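Local coordinates for protein ANGPTL4 C-terminal chain (PDB 6U1U) that forms the C-terminal fibrinogen-like domain of a secreted protein that mediates inactivation of lipoprotein lipase, and holds a palmitic acid in this crystal, at residues Q92-D97 with P205-T210; S173-Q178 with I194-W199. One frame throughout, in Å; residues are numbered along the deposited sequence.

Contact 1 (Q92-D97 with P205-T210); sequences QLRDWD and PLQATT
Gln92 and Thr210 open the pairing as a hydrogen-bonded antiparallel pair: Gln92 N gives its hydrogen to Thr210 O at 2.7 Å, nearly along the C=O axis, and Thr210 N returns a bond to Gln92 O. The Gln92 side chain sets out alongside Thr210, CB and CG both within van der Waals reach of Thr210 O. Leu93, paired with Thr209 without hydrogen bonds between them, points to the other face of the sheet, where its CD2 meets Leu206 CD1 at 4.1 Å. Arg94 returns to the face of Gln92. Its N binds Ala208 O at 3.0 Å, while its own O takes Gln207 N at 2.9 Å and, weakly, Ala208 N at 3.5 Å; with two residues facing one, this is a classic beta bulge. The Arg94 chain bends at chi3 (-52°), which turns NE back over the partner strand, and Ala208 CB lies against one face of the guanidinium, toward its rim, 3.5 Å from NH1. Asp95 opens an Asx turn, OD1 accepting from Asp97 N, and its OD2 makes a salt bridge with Arg200. Beyond the strand's end Trp96 folds its indole over Gln207, whose CG sits 3.6 Å from the centroid of the six-membered ring, only 3° off the normal, a CH-pi contact. At the indole edge NE1 reaches Pro205 O at 2.8 Å in a weak, bent bond. Strands 87-94 and 208-215 thus lie side by side in the large antiparallel sheet of the fibrinogen-like domain, strand 100-109 flanking the first and strand 38-46 the second, while Trp199 of helix 197-200 packs on Leu93 and Leu206.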
loop_
_atom_site.group_PDB
_atom_site.type_symbol
_atom_site.label_atom_id
_atom_site.label_comp_id
_atom_site.label_asym_id
_atom_site.label_seq_id
_atom_site.Cartn_x
_atom_site.Cartn_y
_atom_site.Cartn_z
ATOM N N GLN A 92 7.643 -3.002 -3.405
ATOM C CA GLN A 92 8.407 -3.993 -4.162
ATOM C C GLN A 92 7.531 -4.549 -5.266
ATOM O O GLN A 92 6.402 -4.985 -5.003
ATOM C CB GLN A 92 8.925 -5.090 -3.248
ATOM C CG GLN A 92 9.654 -4.414 -2.062
ATOM C CD GLN A 92 10.398 -5.316 -1.101
ATOM O OE1 GLN A 92 10.081 -6.499 -0.928
ATOM N NE2 GLN A 92 11.381 -4.722 -0.416
ATOM N N LEU A 93 8.053 -4.523 -6.499
ATOM C CA LEU A 93 7.288 -4.857 -7.693
ATOM C C LEU A 93 8.004 -5.947 -8.476
ATOM O O LEU A 93 9.232 -5.981 -8.521
ATOM C CB LEU A 93 7.107 -3.630 -8.612
ATOM C CG LEU A 93 6.735 -2.300 -7.929
ATOM C CD1 LEU A 93 6.812 -1.100 -8.900
ATOM C CD2 LEU A 93 5.319 -2.401 -7.317
ATOM N N ARG A 94 7.222 -6.841 -9.108
ATOM C CA ARG A 94 7.801 -7.922 -9.902
ATOM C C ARG A 94 7.073 -7.995 -11.234
ATOM O O ARG A 94 5.835 -7.908 -11.276
ATOM C CB ARG A 94 7.715 -9.278 -9.166
ATOM C CG ARG A 94 8.421 -10.429 -9.903
ATOM C CD ARG A 94 8.113 -11.775 -9.248
ATOM N NE ARG A 94 8.366 -11.766 -7.804
ATOM C CZ ARG A 94 7.734 -12.544 -6.920
ATOM N NH1 ARG A 94 6.795 -13.402 -7.331
ATOM N NH2 ARG A 94 8.042 -12.464 -5.619
ATOM N N ASP A 95 7.825 -8.138 -12.331
ATOM C CA ASP A 95 7.152 -8.218 -13.614
ATOM C C ASP A 95 7.123 -9.674 -14.047
ATOM O O ASP A 95 7.534 -10.574 -13.312
ATOM C CB ASP A 95 7.792 -7.285 -14.665
ATOM C CG ASP A 95 9.195 -7.720 -15.093
ATOM O OD1 ASP A 95 9.571 -8.891 -14.882
ATOM O OD2 ASP A 95 9.921 -6.863 -15.634
ATOM N N TRP A 96 6.598 -9.905 -15.243
ATOM C CA TRP A 96 6.365 -11.279 -15.667
ATOM C C TRP A 96 7.604 -11.932 -16.250
ATOM O O TRP A 96 7.570 -13.132 -16.560
ATOM C CB TRP A 96 5.220 -11.314 -16.662
ATOM C CG TRP A 96 3.892 -11.148 -15.960
ATOM C CD1 TRP A 96 3.244 -9.975 -15.742
ATOM C CD2 TRP A 96 3.085 -12.174 -15.378
ATOM N NE1 TRP A 96 2.082 -10.208 -15.056
ATOM C CE2 TRP A 96 1.954 -11.546 -14.826
ATOM C CE3 TRP A 96 3.208 -13.564 -15.263
ATOM C CZ2 TRP A 96 0.939 -12.256 -14.185
ATOM C CZ3 TRP A 96 2.193 -14.278 -14.624
ATOM C CH2 TRP A 96 1.074 -13.623 -14.089
ATOM N N ASP A 97 8.697 -11.197 -16.350
ATOM C CA ASP A 97 9.982 -11.793 -16.667
ATOM C C ASP A 97 10.847 -12.010 -15.432
ATOM O O ASP A 97 12.042 -12.297 -15.565
ATOM C CB ASP A 97 10.711 -10.921 -17.669
ATOM C CG ASP A 97 10.091 -10.999 -19.034
ATOM O OD1 ASP A 97 9.781 -12.129 -19.459
ATOM O OD2 ASP A 97 9.910 -9.933 -19.663
ATOM N N PRO A 205 0.298 -5.165 -16.390
ATOM C CA PRO A 205 -0.208 -5.819 -15.164
ATOM C C PRO A 205 0.926 -6.524 -14.430
ATOM O O PRO A 205 1.536 -7.464 -14.946
ATOM C CB PRO A 205 -1.246 -6.817 -15.697
ATOM C CG PRO A 205 -0.679 -7.242 -17.025
ATOM C CD PRO A 205 0.062 -5.993 -17.585
ATOM N N LEU A 206 1.191 -6.094 -13.200
ATOM C CA LEU A 206 2.325 -6.643 -12.472
ATOM C C LEU A 206 2.045 -8.056 -11.982
ATOM O O LEU A 206 0.895 -8.450 -11.747
ATOM C CB LEU A 206 2.677 -5.742 -11.291
ATOM C CG LEU A 206 3.185 -4.377 -11.758
ATOM C CD1 LEU A 206 3.159 -3.356 -10.642
ATOM C CD2 LEU A 206 4.630 -4.517 -12.308
ATOM N N GLN A 207 3.117 -8.830 -11.839
ATOM C CA GLN A 207 2.969 -10.214 -11.414
ATOM C C GLN A 207 2.875 -10.342 -9.899
ATOM O O GLN A 207 2.200 -11.250 -9.401
ATOM C CB GLN A 207 4.137 -11.054 -11.948
ATOM C CG GLN A 207 3.967 -12.557 -11.703
ATOM C CD GLN A 207 5.256 -13.357 -11.835
ATOM O OE1 GLN A 207 6.147 -13.016 -12.621
ATOM N NE2 GLN A 207 5.347 -14.449 -11.089
ATOM N N ALA A 208 3.565 -9.473 -9.153
ATOM C CA ALA A 208 3.591 -9.586 -7.698
ATOM C C ALA A 208 3.942 -8.225 -7.113
ATOM O O ALA A 208 4.624 -7.418 -7.751
ATOM C CB ALA A 208 4.584 -10.652 -7.208
ATOM N N THR A 209 3.420 -7.957 -5.907
ATOM C CA THR A 209 3.696 -6.711 -5.207
ATOM C C THR A 209 3.875 -7.025 -3.730
ATOM O O THR A 209 3.247 -7.946 -3.200
ATOM C CB THR A 209 2.549 -5.662 -5.361
ATOM O OG1 THR A 209 1.343 -6.149 -4.731
ATOM C CG2 THR A 209 2.224 -5.392 -6.831
ATOM N N THR A 210 4.711 -6.229 -3.055
ATOM C CA THR A 210 4.775 -6.247 -1.598
ATOM C C THR A 210 4.956 -4.820 -1.132
ATOM O O THR A 210 5.772 -4.086 -1.707
ATOM C CB THR A 210 5.970 -7.065 -1.068
ATOM O OG1 THR A 210 6.023 -8.331 -1.731
ATOM C CG2 THR A 210 5.812 -7.321 0.430
#

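Contact 2 (S173-Q178 with I194-W199); sequences SNLNGQ and IFWKTW. With PLM (palmitic acid), chain B.
Asn174 and Phe195 exchange two backbone hydrogen bonds, Asn174 N to Phe195 O at 3.0 Å (167° at the hydrogen) and Phe195 N to Asn174 O at 3.1 Å, the core of a two-stranded antiparallel ribbon in the fibrinogen-like domain. Past it, strand 173-174 runs into a type I turn from Asn174 to Gly177, tightened by an Asx turn in which Asn174 OD1 accepts from Asn176 N; Asn174 ND2 goes to Ser162 O. Beyond the turn a water bridges the two segments, donating to Gln178 O and accepting from Ile194 N. At the opposite end, just past strand 195-196, Lys197 NZ meets both palmitate oxygens, O1 at 3.1 Å and O2 at 3.2 Å, and also bonds Ser171 O; Thr169 is a second partner of the fatty acid. Phe195 holds CG between its backbone N and carbonyl carbon (chi1 73°), and the ring beyond it comes to lie against the neighbouring strand. One face lies on the backbone of Ser173 and Asn174, with Ser173 CA and Asn174 N above it toward the rim and CE2 3.3 Å from Ser173 N, and CE1 touches Asn174 CB; the ring also makes a cation-pi contact with Arg202. An alanine here would probably leave the Ser173-Asn174 backbone without its aromatic cover and Arg202 without its cation-pi partner. Ile194 lays CG1 against the carbonyl oxygens of Gly177 and Gln178, and CG2 against Leu175. Leu175 CD2 in turn approaches the indole of Trp196 near its plane, at the CE3 edge, while Ser173 CB comes to the same CE3 at 3.5 Å. Farther round that edge, Trp196 CH2 meets carbon CE of the palmitate tail at 3.6 Å, in the plane of the ring.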
loop_
_atom_site.group_PDB
_atom_site.type_symbol
_atom_site.label_atom_id
_atom_site.label_comp_id
_atom_site.label_asym_id
_atom_site.label_seq_id
_atom_site.Cartn_x
_atom_site.Cartn_y
_atom_site.Cartn_z
ATOM N N SER A 173 -0.537 4.902 -10.055
ATOM C CA SER A 173 -0.332 3.540 -9.570
ATOM C C SER A 173 -1.625 3.038 -8.964
ATOM O O SER A 173 -2.516 3.814 -8.628
ATOM C CB SER A 173 0.742 3.453 -8.506
ATOM O OG SER A 173 0.426 4.385 -7.465
ATOM N N ASN A 174 -1.681 1.717 -8.800
ATOM C CA ASN A 174 -2.728 1.052 -8.044
ATOM C C ASN A 174 -2.259 -0.368 -7.824
ATOM O O ASN A 174 -2.392 -1.221 -8.716
ATOM C CB ASN A 174 -4.072 1.066 -8.778
ATOM C CG ASN A 174 -5.128 0.329 -8.002
ATOM O OD1 ASN A 174 -4.886 -0.010 -6.839
ATOM N ND2 ASN A 174 -6.308 0.070 -8.623
ATOM N N LEU A 175 -1.648 -0.657 -6.670
ATOM C CA LEU A 175 -1.200 -2.018 -6.470
ATOM C C LEU A 175 -2.324 -2.921 -5.960
ATOM O O LEU A 175 -2.108 -4.127 -5.765
ATOM C CB LEU A 175 -0.000 -2.039 -5.511
ATOM C CG LEU A 175 1.177 -1.181 -6.016
ATOM C CD1 LEU A 175 2.351 -1.350 -5.068
ATOM C CD2 LEU A 175 1.559 -1.587 -7.428
ATOM N N ASN A 176 -3.517 -2.367 -5.779
ATOM C CA ASN A 176 -4.666 -3.104 -5.276
ATOM C C ASN A 176 -5.717 -3.314 -6.375
ATOM O O ASN A 176 -6.887 -3.581 -6.079
ATOM C CB ASN A 176 -5.278 -2.368 -4.076
ATOM C CG ASN A 176 -4.412 -2.473 -2.829
ATOM O OD1 ASN A 176 -3.592 -3.376 -2.716
ATOM N ND2 ASN A 176 -4.596 -1.531 -1.876
ATOM N N GLY A 177 -5.321 -3.218 -7.646
ATOM C CA GLY A 177 -6.269 -3.423 -8.731
ATOM C C GLY A 177 -6.522 -4.909 -8.999
ATOM O O GLY A 177 -6.134 -5.789 -8.238
ATOM N N GLN A 178 -7.206 -5.178 -10.114
ATOM C CA GLN A 178 -7.599 -6.549 -10.436
ATOM C C GLN A 178 -6.386 -7.328 -10.931
ATOM O O GLN A 178 -5.643 -6.829 -11.769
ATOM C CB GLN A 178 -8.699 -6.530 -11.503
ATOM C CG GLN A 178 -9.389 -7.878 -11.715
ATOM C CD GLN A 178 -10.550 -7.776 -12.703
ATOM O OE1 GLN A 178 -11.145 -6.706 -12.866
ATOM N NE2 GLN A 178 -10.859 -8.884 -13.375
ATOM N N ILE A 194 -3.142 -4.012 -11.829
ATOM C CA ILE A 194 -2.111 -3.759 -10.820
ATOM C C ILE A 194 -0.970 -3.065 -11.541
ATOM O O ILE A 194 -0.228 -3.710 -12.290
ATOM C CB ILE A 194 -1.642 -5.066 -10.186
ATOM C CG1 ILE A 194 -2.821 -5.764 -9.519
ATOM C CG2 ILE A 194 -0.524 -4.852 -9.152
ATOM C CD1 ILE A 194 -2.437 -7.148 -9.036
ATOM N N PHE A 195 -0.805 -1.759 -11.335
ATOM C CA PHE A 195 0.179 -1.057 -12.149
ATOM C C PHE A 195 0.975 -0.070 -11.311
ATOM O O PHE A 195 0.522 0.415 -10.270
ATOM C CB PHE A 195 -0.489 -0.339 -13.337
ATOM C CG PHE A 195 -1.284 0.888 -12.961
ATOM C CD1 PHE A 195 -2.600 0.774 -12.495
ATOM C CD2 PHE A 195 -0.729 2.167 -13.103
ATOM C CE1 PHE A 195 -3.320 1.932 -12.159
ATOM C CE2 PHE A 195 -1.460 3.316 -12.787
ATOM C CZ PHE A 195 -2.742 3.192 -12.321
ATOM N N TRP A 196 2.143 0.293 -11.810
ATOM C CA TRP A 196 3.021 1.370 -11.287
ATOM C C TRP A 196 3.569 2.034 -12.558
ATOM O O TRP A 196 4.448 1.493 -13.145
ATOM C CB TRP A 196 4.129 0.825 -10.399
ATOM C CG TRP A 196 4.897 1.875 -9.668
ATOM C CD1 TRP A 196 5.974 2.568 -10.107
ATOM C CD2 TRP A 196 4.663 2.326 -8.331
ATOM N NE1 TRP A 196 6.412 3.430 -9.160
ATOM C CE2 TRP A 196 5.626 3.313 -8.057
ATOM C CE3 TRP A 196 3.728 2.002 -7.355
ATOM C CZ2 TRP A 196 5.688 3.962 -6.837
ATOM C CZ3 TRP A 196 3.787 2.640 -6.149
ATOM C CH2 TRP A 196 4.741 3.617 -5.908
ATOM N N LYS A 197 3.039 3.191 -12.900
ATOM C CA LYS A 197 3.203 3.712 -14.259
ATOM C C LYS A 197 4.669 3.917 -14.613
ATOM O O LYS A 197 5.122 3.484 -15.683
ATOM C CB LYS A 197 2.419 5.012 -14.420
ATOM C CG LYS A 197 2.587 5.635 -15.853
ATOM C CD LYS A 197 1.592 6.742 -16.067
ATOM C CE LYS A 197 2.059 8.018 -15.369
ATOM N NZ LYS A 197 0.961 9.043 -15.239
ATOM N N THR A 198 5.444 4.484 -13.697
ATOM C CA THR A 198 6.827 4.854 -14.015
ATOM C C THR A 198 7.802 3.686 -14.091
ATOM O O THR A 198 8.946 3.900 -14.508
ATOM C CB THR A 198 7.353 5.870 -12.996
ATOM O OG1 THR A 198 7.204 5.347 -11.672
ATOM C CG2 THR A 198 6.590 7.156 -13.095
ATOM N N TRP A 199 7.414 2.463 -13.725
ATOM C CA TRP A 199 8.295 1.319 -13.965
ATOM C C TRP A 199 7.949 0.654 -15.300
ATOM O O TRP A 199 8.674 0.817 -16.284
ATOM C CB TRP A 199 8.258 0.336 -12.791
ATOM C CG TRP A 199 9.324 -0.723 -12.910
ATOM C CD1 TRP A 199 10.620 -0.533 -13.319
ATOM C CD2 TRP A 199 9.192 -2.124 -12.626
ATOM N NE1 TRP A 199 11.295 -1.733 -13.321
ATOM C CE2 TRP A 199 10.443 -2.724 -12.903
ATOM C CE3 TRP A 199 8.135 -2.936 -12.190
ATOM C CZ2 TRP A 199 10.676 -4.083 -12.715
ATOM C CZ3 TRP A 199 8.373 -4.312 -12.014
ATOM C CH2 TRP A 199 9.628 -4.865 -12.284
HETATM C C1 PLM B . 0.846 10.887 -12.205
HETATM O O1 PLM B . -0.223 10.489 -12.720
HETATM O O2 PLM B . 1.964 10.613 -12.659
HETATM C C2 PLM B . 0.765 11.817 -11.001
HETATM C C3 PLM B . 1.837 11.772 -9.953
HETATM C C4 PLM B . 1.283 12.043 -8.563
HETATM C C5 PLM B . 2.066 11.464 -7.417
HETATM C C6 PLM B . 1.252 11.154 -6.174
HETATM C C7 PLM B . 1.806 10.032 -5.334
HETATM C C8 PLM B . 0.832 9.314 -4.434
HETATM C C9 PLM B . 0.265 8.085 -5.050
HETATM C CA PLM B . 0.280 6.881 -4.204
HETATM C CB PLM B . 1.610 6.309 -3.909
HETATM C CC PLM B . 1.566 5.379 -2.764
HETATM C CD PLM B . 2.733 4.503 -2.623
HETATM C CE PLM B . 4.011 5.230 -2.781
HETATM C CF PLM B . 4.741 5.545 -1.534
HETATM C CG PLM B . 4.785 7.009 -1.248
HETATM O O HOH W 1 -3.246 -6.473 -13.177
#

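Overall arrangement
The two contacts have centres about 9 Å apart, on the same side of the chain's centre, within one fibrinogen C-terminal domain. Along the chain the order is 92-97, 173-178, 194-199, 205-210, so contact 1 brackets contact 2, and helix 197-200 leads on to strand 208-215. The small ribbon of contact 2 packs on the face of the large sheet that carries Leu93 and Thr209: Leu206 N is probably hydrogen-bonded to Ile194 O, Leu93 packs on Trp196 and Trp199, and Thr209 on Ile194. Trp196 therefore stands between Leu93 of the main sheet and the tail of the palmitic acid.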